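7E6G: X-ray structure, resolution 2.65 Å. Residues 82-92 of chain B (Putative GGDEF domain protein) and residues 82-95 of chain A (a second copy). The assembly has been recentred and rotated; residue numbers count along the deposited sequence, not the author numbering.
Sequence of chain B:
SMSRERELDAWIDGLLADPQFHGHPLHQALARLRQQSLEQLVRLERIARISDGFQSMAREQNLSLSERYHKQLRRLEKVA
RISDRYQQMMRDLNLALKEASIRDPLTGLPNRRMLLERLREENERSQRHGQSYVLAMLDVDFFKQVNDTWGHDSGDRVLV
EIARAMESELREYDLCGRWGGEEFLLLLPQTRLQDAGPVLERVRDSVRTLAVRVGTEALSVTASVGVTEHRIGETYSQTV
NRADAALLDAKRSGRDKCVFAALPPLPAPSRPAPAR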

# COMPACT_ATOMS: atom_id res chain seq x y z
N ILE B 82 2.58 -0.31 9.23
CA ILE B 82 1.30 0.06 9.84
C ILE B 82 0.33 -1.12 9.83
O ILE B 82 -0.35 -1.40 10.83
CB ILE B 82 0.68 1.27 9.11
CG1 ILE B 82 1.53 2.52 9.32
CG2 ILE B 82 -0.75 1.49 9.57
CD1 ILE B 82 1.23 3.65 8.34
N SER B 83 0.22 -1.78 8.68
CA SER B 83 -0.66 -2.94 8.58
C SER B 83 -0.32 -3.99 9.63
O SER B 83 -1.22 -4.51 10.31
CB SER B 83 -0.59 -3.53 7.18
OG SER B 83 -1.77 -4.22 6.86
N ASP B 84 0.98 -4.29 9.80
CA ASP B 84 1.40 -5.26 10.81
C ASP B 84 0.88 -4.87 12.19
O ASP B 84 0.48 -5.73 12.98
CB ASP B 84 2.91 -5.37 10.84
CG ASP B 84 3.51 -6.03 9.60
OD1 ASP B 84 2.83 -6.79 8.85
OD2 ASP B 84 4.70 -5.78 9.35
N ARG B 85 0.89 -3.58 12.50
CA ARG B 85 0.40 -3.19 13.82
C ARG B 85 -1.12 -3.41 13.95
O ARG B 85 -1.60 -3.94 14.97
CB ARG B 85 0.82 -1.76 14.10
CG ARG B 85 2.33 -1.70 14.28
CD ARG B 85 2.85 -0.29 14.34
NE ARG B 85 2.52 0.33 15.61
CZ ARG B 85 3.08 1.45 16.05
NH1 ARG B 85 3.99 2.07 15.29
NH2 ARG B 85 2.72 1.95 17.23
N TYR B 86 -1.88 -3.04 12.90
CA TYR B 86 -3.32 -3.37 12.92
C TYR B 86 -3.53 -4.87 13.13
O TYR B 86 -4.42 -5.29 13.89
CB TYR B 86 -3.99 -2.93 11.62
CG TYR B 86 -4.40 -1.48 11.61
CD1 TYR B 86 -5.61 -1.08 12.15
CD2 TYR B 86 -3.56 -0.51 11.09
CE1 TYR B 86 -5.99 0.24 12.15
CE2 TYR B 86 -3.93 0.82 11.08
CZ TYR B 86 -5.15 1.18 11.62
OH TYR B 86 -5.54 2.49 11.64
N GLN B 87 -2.71 -5.69 12.48
CA GLN B 87 -2.91 -7.12 12.57
C GLN B 87 -2.51 -7.65 13.93
O GLN B 87 -3.03 -8.68 14.38
CB GLN B 87 -2.15 -7.82 11.45
CG GLN B 87 -2.81 -7.63 10.12
CD GLN B 87 -1.93 -8.11 8.99
OE1 GLN B 87 -1.81 -9.32 8.76
NE2 GLN B 87 -1.29 -7.17 8.29
N GLN B 88 -1.60 -6.95 14.61
CA GLN B 88 -1.30 -7.29 15.99
C GLN B 88 -2.54 -7.13 16.86
O GLN B 88 -2.81 -7.96 17.74
CB GLN B 88 -0.15 -6.42 16.49
CG GLN B 88 0.42 -6.86 17.83
CD GLN B 88 0.67 -8.36 17.91
OE1 GLN B 88 0.02 -9.07 18.70
NE2 GLN B 88 1.61 -8.85 17.10
N MET B 89 -3.33 -6.09 16.62
CA MET B 89 -4.57 -5.98 17.40
C MET B 89 -5.55 -7.10 17.06
O MET B 89 -6.23 -7.65 17.94
CB MET B 89 -5.24 -4.63 17.17
CG MET B 89 -4.29 -3.45 17.21
SD MET B 89 -5.24 -1.92 17.19
CE MET B 89 -6.54 -2.29 16.00
N MET B 90 -5.64 -7.44 15.78
CA MET B 90 -6.52 -8.54 15.38
C MET B 90 -6.07 -9.86 16.00
O MET B 90 -6.90 -10.72 16.34
CB MET B 90 -6.53 -8.63 13.86
CG MET B 90 -7.60 -9.47 13.27
SD MET B 90 -7.44 -9.36 11.47
CE MET B 90 -9.12 -9.00 11.02
N ARG B 91 -4.77 -10.03 16.18
CA ARG B 91 -4.23 -11.23 16.81
C ARG B 91 -4.53 -11.26 18.31
O ARG B 91 -4.80 -12.32 18.87
CB ARG B 91 -2.72 -11.29 16.57
CG ARG B 91 -2.14 -12.66 16.75
CD ARG B 91 -0.72 -12.61 17.30
NE ARG B 91 -0.17 -13.95 17.18
CZ ARG B 91 0.55 -14.58 18.09
NH1 ARG B 91 0.87 -14.00 19.26
NH2 ARG B 91 0.95 -15.83 17.82
N ASP B 92 -4.43 -10.11 18.98
CA ASP B 92 -4.75 -10.11 20.40
C ASP B 92 -6.20 -10.53 20.60
O ASP B 92 -6.50 -11.37 21.47
CB ASP B 92 -4.46 -8.75 21.01
CG ASP B 92 -2.96 -8.49 21.14
OD1 ASP B 92 -2.18 -9.48 21.18
OD2 ASP B 92 -2.53 -7.30 21.19
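Chain A 82-95: ISDRYQQMMRDLNL

Chain A lies beside chain B as a parallel helix in near-perfect register, in a modest contact that is polar and water-bridged at its N-terminal end and built around a methionine at its C-terminal end. Residues 82-95 of chain A are helical throughout, as are residues 82-92 of chain B. Both helices begin earlier and continue later in their chains. The two axes run in the same direction and cross at 22°, with a closest approach of 10.9 Å. Like residues face like: the CA atoms of Ser83(B) and Ser83(A) are 8.7 Å apart, those of Gln87(B) and Gln87(A) 7.5 Å, and those of Met90(B) and Met90(A) 7.8 Å. The steps of four and three residues keep one face of each helix turned to the other. The two stretches together bury 376 Å².

At the first level, Ser83 and Gln87 of both chains point toward the partner helix. Direct approaches are loose. Gln87(B) NE2 is 3.5 Å from Ser83(A) OG and 3.6 Å from Gln87(A) NE2. Two waters make the links instead. Water 1 lies 2.6 Å from Ser83(A) OG and donates to Gln87(B) OE1 at 2.7 Å. Water 2 donates to Gln87(A) OE1 at 2.6 Å and accepts from Ser83(B) OG at 2.5 Å. Each bridge thus joins the serine of one chain to the glutamine of the other. Each glutamine also folds back on its own helix, with a weak hydrogen bond from NE2 to the Ser83 O of the same chain: 2.9 Å from Gln87(A) NE2 to Ser83(A) O, and 3.3 Å from Gln87(B) NE2 to Ser83(B) O.

Further along, the symmetry is looser. Met90(B) has the largest covered area, 115 Å², against 48 Å² for Met90(A). Its CA-to-CB bond points sideways, but its extended side chain brings the end nearer to chain A. There it fills a hole formed by Gln87(A), Met90(A), Arg91(A) and Asn94(A). Met90(B) SD is 3.5 Å from Met90(A) CG. Met90(B) CE reaches 3.4 Å from Gln87(A) O and 3.7 Å from Arg91(A) CG. Met90(A) points toward chain B, and its CE comes within 4.2 Å of Arg91(B) CA. One turn beyond Met90(A), Asn94(A) ND2 donates a weak hydrogen bond to Met90(B) O at 3.5 Å. This is the only direct hydrogen bond between the two stretches.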

# COMPACT_ATOMS: atom_id res chain seq x y z
N ILE A 82 -2.82 -9.77 -1.05
CA ILE A 82 -2.62 -11.01 -0.33
C ILE A 82 -2.84 -10.80 1.16
O ILE A 82 -3.55 -11.56 1.82
CB ILE A 82 -1.21 -11.56 -0.62
CG1 ILE A 82 -1.15 -11.96 -2.10
CG2 ILE A 82 -0.89 -12.72 0.29
CD1 ILE A 82 0.18 -12.45 -2.55
N SER A 83 -2.23 -9.74 1.71
CA SER A 83 -2.44 -9.44 3.11
C SER A 83 -3.92 -9.25 3.43
O SER A 83 -4.40 -9.75 4.45
CB SER A 83 -1.63 -8.21 3.49
OG SER A 83 -1.47 -8.14 4.90
N ASP A 84 -4.65 -8.54 2.56
CA ASP A 84 -6.08 -8.35 2.78
C ASP A 84 -6.79 -9.68 2.91
O ASP A 84 -7.62 -9.86 3.81
CB ASP A 84 -6.69 -7.56 1.63
CG ASP A 84 -6.45 -6.09 1.76
OD1 ASP A 84 -5.91 -5.70 2.82
OD2 ASP A 84 -6.79 -5.34 0.80
N ARG A 85 -6.51 -10.58 2.08
CA ARG A 85 -7.05 -11.86 2.22
C ARG A 85 -6.68 -12.60 3.38
O ARG A 85 -7.29 -13.41 3.68
CB ARG A 85 -6.77 -12.62 1.07
CG ARG A 85 -7.36 -12.04 -0.11
CD ARG A 85 -7.34 -13.01 -1.19
NE ARG A 85 -8.19 -14.16 -0.87
CZ ARG A 85 -8.24 -15.27 -1.57
NH1 ARG A 85 -7.51 -15.42 -2.65
NH2 ARG A 85 -9.00 -16.25 -1.14
N TYR A 86 -5.52 -12.50 3.87
CA TYR A 86 -5.18 -13.14 5.14
C TYR A 86 -6.03 -12.57 6.26
O TYR A 86 -6.55 -13.30 7.12
CB TYR A 86 -3.69 -12.96 5.47
CG TYR A 86 -2.76 -14.03 4.94
CD1 TYR A 86 -2.48 -15.16 5.69
CD2 TYR A 86 -2.16 -13.91 3.69
CE1 TYR A 86 -1.62 -16.13 5.22
CE2 TYR A 86 -1.31 -14.88 3.20
CZ TYR A 86 -1.04 -16.00 3.98
OH TYR A 86 -0.19 -16.99 3.51
N GLN A 87 -6.22 -11.25 6.24
CA GLN A 87 -6.97 -10.60 7.30
C GLN A 87 -8.45 -10.92 7.20
O GLN A 87 -9.15 -10.92 8.22
CB GLN A 87 -6.71 -9.10 7.26
CG GLN A 87 -5.28 -8.79 7.57
CD GLN A 87 -4.86 -7.44 7.08
OE1 GLN A 87 -5.26 -6.43 7.64
NE2 GLN A 87 -4.04 -7.41 6.04
N GLN A 88 -8.96 -11.20 6.00
CA GLN A 88 -10.35 -11.63 5.88
C GLN A 88 -10.54 -13.03 6.47
O GLN A 88 -11.53 -13.29 7.16
CB GLN A 88 -10.81 -11.59 4.43
CG GLN A 88 -12.26 -11.98 4.24
CD GLN A 88 -13.23 -11.12 5.05
OE1 GLN A 88 -12.93 -9.96 5.37
NE2 GLN A 88 -14.39 -11.68 5.39
N MET A 89 -9.66 -13.91 6.32
CA MET A 89 -9.77 -15.14 6.92
C MET A 89 -9.68 -15.07 8.37
O MET A 89 -10.29 -15.77 9.03
CB MET A 89 -8.59 -15.79 6.48
CG MET A 89 -8.69 -17.19 6.25
SD MET A 89 -7.16 -17.85 6.72
CE MET A 89 -7.30 -18.37 8.38
N MET A 90 -8.78 -14.28 8.85
CA MET A 90 -8.71 -14.07 10.28
C MET A 90 -10.00 -13.47 10.83
O MET A 90 -10.45 -13.84 11.93
CB MET A 90 -7.53 -13.16 10.56
CG MET A 90 -7.40 -12.80 11.97
SD MET A 90 -7.09 -14.27 12.91
CE MET A 90 -5.60 -13.76 13.77
N ARG A 91 -10.59 -12.53 10.09
CA ARG A 91 -11.82 -11.87 10.51
C ARG A 91 -12.96 -12.87 10.62
O ARG A 91 -13.71 -12.87 11.61
CB ARG A 91 -12.17 -10.79 9.49
CG ARG A 91 -12.66 -9.50 10.07
CD ARG A 91 -14.18 -9.42 10.01
NE ARG A 91 -14.70 -8.76 8.81
CZ ARG A 91 -15.51 -7.69 8.82
NH1 ARG A 91 -15.94 -7.19 7.68
NH2 ARG A 91 -15.89 -7.12 9.97
N ASP A 92 -13.13 -13.71 9.60
CA ASP A 92 -14.15 -14.74 9.63
C ASP A 92 -13.95 -15.69 10.81
O ASP A 92 -14.92 -16.06 11.49
CB ASP A 92 -14.15 -15.50 8.31
CG ASP A 92 -14.54 -14.63 7.14
OD1 ASP A 92 -15.17 -13.58 7.37
OD2 ASP A 92 -14.22 -14.98 5.98
N LEU A 93 -12.70 -16.09 11.07
CA LEU A 93 -12.43 -16.92 12.24
C LEU A 93 -12.82 -16.22 13.54
O LEU A 93 -13.42 -16.84 14.43
CB LEU A 93 -10.96 -17.31 12.25
CG LEU A 93 -10.57 -18.30 13.35
CD1 LEU A 93 -10.44 -19.68 12.76
CD2 LEU A 93 -9.27 -17.91 14.03
N ASN A 94 -12.51 -14.93 13.68
CA ASN A 94 -12.86 -14.26 14.92
C ASN A 94 -14.37 -14.13 15.06
O ASN A 94 -14.92 -14.26 16.17
CB ASN A 94 -12.19 -12.89 15.00
CG ASN A 94 -10.72 -12.96 15.38
OD1 ASN A 94 -10.19 -14.04 15.66
ND2 ASN A 94 -10.05 -11.81 15.40
N LEU A 95 -15.07 -13.86 13.96
CA LEU A 95 -16.52 -13.73 14.00
C LEU A 95 -17.17 -15.04 14.43
O LEU A 95 -18.05 -15.04 15.30
CB LEU A 95 -17.04 -13.30 12.62
CG LEU A 95 -17.21 -11.81 12.34
CD1 LEU A 95 -16.07 -11.02 12.95
CD2 LEU A 95 -17.33 -11.52 10.83
O HOH W 1 -1.56 -10.38 6.29
O HOH W 2 -3.97 -4.17 8.13